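Local coordinates for genome polyprotein (Chicken sicinivirus JSY, PDB 6QWT), which includes the viral 3D polymerase, the piece described here, which probably copies the viral genome as an RNA-dependent RNA polymerase, at residues M188-L193 and K270-I275. Numbering follows the deposited sequence.
Sequences MLFGGL and KYVQSI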
loop_
_atom_site.group_PDB
_atom_site.type_symbol
_atom_site.label_atom_id
_atom_site.label_comp_id
_atom_site.label_asym_id
_atom_site.label_seq_id
_atom_site.Cartn_x
_atom_site.Cartn_y
_atom_site.Cartn_z
ATOM N N MET A 188 -17.337 -0.947 7.979
ATOM C CA MET A 188 -18.551 -0.302 8.463
ATOM C C MET A 188 -18.229 1.050 9.087
ATOM O O MET A 188 -18.808 2.073 8.706
ATOM C CB MET A 188 -19.269 -1.211 9.463
ATOM C CG MET A 188 -19.945 -2.417 8.824
ATOM S SD MET A 188 -20.572 -3.589 10.043
ATOM C CE MET A 188 -21.935 -2.659 10.745
ATOM N N LEU A 189 -17.280 1.075 10.029
ATOM C CA LEU A 189 -16.974 2.301 10.762
ATOM C C LEU A 189 -16.375 3.368 9.855
ATOM O O LEU A 189 -16.740 4.547 9.950
ATOM C CB LEU A 189 -16.013 1.998 11.912
ATOM C CG LEU A 189 -16.506 1.067 13.018
ATOM C CD1 LEU A 189 -15.361 0.718 13.958
ATOM C CD2 LEU A 189 -17.650 1.716 13.776
ATOM N N PHE A 190 -15.452 2.977 8.977
ATOM C CA PHE A 190 -14.698 3.920 8.159
ATOM C C PHE A 190 -15.100 3.895 6.690
ATOM O O PHE A 190 -14.444 4.547 5.870
ATOM C CB PHE A 190 -13.199 3.641 8.296
ATOM C CG PHE A 190 -12.699 3.695 9.710
ATOM C CD1 PHE A 190 -12.386 4.909 10.302
ATOM C CD2 PHE A 190 -12.545 2.533 10.450
ATOM C CE1 PHE A 190 -11.928 4.966 11.608
ATOM C CE2 PHE A 190 -12.086 2.582 11.755
ATOM C CZ PHE A 190 -11.777 3.799 12.335
ATOM N N GLY A 191 -16.163 3.167 6.337
ATOM C CA GLY A 191 -16.552 3.068 4.938
ATOM C C GLY A 191 -16.945 4.403 4.334
ATOM O O GLY A 191 -16.679 4.663 3.157
ATOM N N GLY A 192 -17.594 5.263 5.124
ATOM C CA GLY A 192 -17.887 6.605 4.651
ATOM C C GLY A 192 -16.631 7.387 4.317
ATOM O O GLY A 192 -16.578 8.095 3.308
ATOM N N LEU A 193 -15.600 7.264 5.155
ATOM C CA LEU A 193 -14.317 7.878 4.833
ATOM C C LEU A 193 -13.686 7.227 3.607
ATOM O O LEU A 193 -13.172 7.926 2.725
ATOM C CB LEU A 193 -13.375 7.787 6.034
ATOM C CG LEU A 193 -11.960 8.342 5.847
ATOM C CD1 LEU A 193 -11.982 9.851 5.631
ATOM C CD2 LEU A 193 -11.091 7.982 7.037
ATOM N N LYS A 270 -11.529 3.245 19.513
ATOM C CA LYS A 270 -11.170 1.890 19.920
ATOM C C LYS A 270 -10.684 1.063 18.736
ATOM O O LYS A 270 -9.756 0.258 18.875
ATOM C CB LYS A 270 -12.356 1.216 20.608
ATOM C CG LYS A 270 -12.631 1.741 22.016
ATOM C CD LYS A 270 -11.852 0.956 23.062
ATOM C CE LYS A 270 -11.908 1.627 24.430
ATOM N NZ LYS A 270 -10.686 2.432 24.718
ATOM N N TYR A 271 -11.286 1.247 17.558
ATOM C CA TYR A 271 -10.809 0.507 16.393
ATOM C C TYR A 271 -9.429 0.989 15.963
ATOM O O TYR A 271 -8.580 0.183 15.567
ATOM C CB TYR A 271 -11.795 0.620 15.232
ATOM C CG TYR A 271 -11.512 -0.382 14.131
ATOM C CD1 TYR A 271 -12.169 -1.606 14.094
ATOM C CD2 TYR A 271 -10.572 -0.113 13.142
ATOM C CE1 TYR A 271 -11.905 -2.530 13.092
ATOM C CE2 TYR A 271 -10.300 -1.028 12.143
ATOM C CZ TYR A 271 -10.971 -2.234 12.120
ATOM O OH TYR A 271 -10.705 -3.148 11.121
ATOM N N VAL A 272 -9.186 2.300 16.027
ATOM C CA VAL A 272 -7.860 2.808 15.696
ATOM C C VAL A 272 -6.830 2.307 16.700
ATOM O O VAL A 272 -5.675 2.045 16.340
ATOM C CB VAL A 272 -7.889 4.347 15.608
ATOM C CG1 VAL A 272 -6.492 4.905 15.372
ATOM C CG2 VAL A 272 -8.832 4.784 14.496
ATOM N N GLN A 273 -7.229 2.130 17.963
ATOM C CA GLN A 273 -6.312 1.552 18.940
ATOM C C GLN A 273 -5.924 0.130 18.555
ATOM O O GLN A 273 -4.767 -0.275 18.731
ATOM C CB GLN A 273 -6.925 1.580 20.340
ATOM C CG GLN A 273 -5.967 1.061 21.409
ATOM C CD GLN A 273 -6.508 1.197 22.817
ATOM O OE1 GLN A 273 -7.679 0.923 23.076
ATOM N NE2 GLN A 273 -5.649 1.619 23.738
ATOM N N SER A 274 -6.871 -0.642 18.016
ATOM C CA SER A 274 -6.554 -1.987 17.547
ATOM C C SER A 274 -5.620 -1.982 16.345
ATOM O O SER A 274 -5.169 -3.053 15.925
ATOM C CB SER A 274 -7.841 -2.751 17.207
ATOM O OG SER A 274 -8.284 -2.463 15.892
ATOM N N ILE A 275 -5.324 -0.812 15.788
ATOM C CA ILE A 275 -4.383 -0.684 14.688
ATOM C C ILE A 275 -2.979 -0.355 15.181
ATOM O O ILE A 275 -2.008 -0.964 14.730
ATOM C CB ILE A 275 -4.888 0.373 13.683
ATOM C CG1 ILE A 275 -5.995 -0.217 12.811
ATOM C CG2 ILE A 275 -3.751 0.885 12.812
ATOM C CD1 ILE A 275 -6.762 0.815 12.031
#
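Phe-190 and Tyr-271 join the junction of helices 180-189 and 191-198 to helix 267-276 in the buried interior of a picornaviral RNA-dependent RNA polymerase, the right-hand fold of this enzyme family. Phe-190 sits at that junction, as the N-cap residue of helix 191-198, and its long flat side chain suits the span to helix 267-276. The rim of its ring leads: CE2 comes to 3.4 Å from CD2 of Tyr-271, which lies at the phenylalanine edge, near the ring plane. The two planes are inclined at 58° with centroids 5.6 Å apart, an oblique aromatic pair. Next to CE2, the CZ atom of Phe-190 meets CG2 of Val-272 at 3.8 Å, the two side chains running roughly at right angles; a compact beta-branched residue offers a methyl there close to the helix backbone.

Leu-189 adds an aliphatic branch beside the rings. Its CD1 rests 3.8 Å from CB of Tyr-271 and also meets CD1 of that ring, while Leu-259, Ile-263 and Leu-146 also touch the leucine. Tyrosine suits its place because it joins an apolar ring to a polar end: with CG anti to the backbone N (chi1 -166°), the ring is carried off helix 267-276 alongside Leu-189 and Phe-190, and the hydroxyl reaches helix 180-189, where it hydrogen-bonds the carbonyl of Ala-182, satisfying a buried polar atom. Ser-274, one turn on, is small enough to fold back over a face of this ring, with OG 4.2 Å above its centre, and that OG donates a 2.7 Å hydrogen bond to the backbone O of Tyr-271.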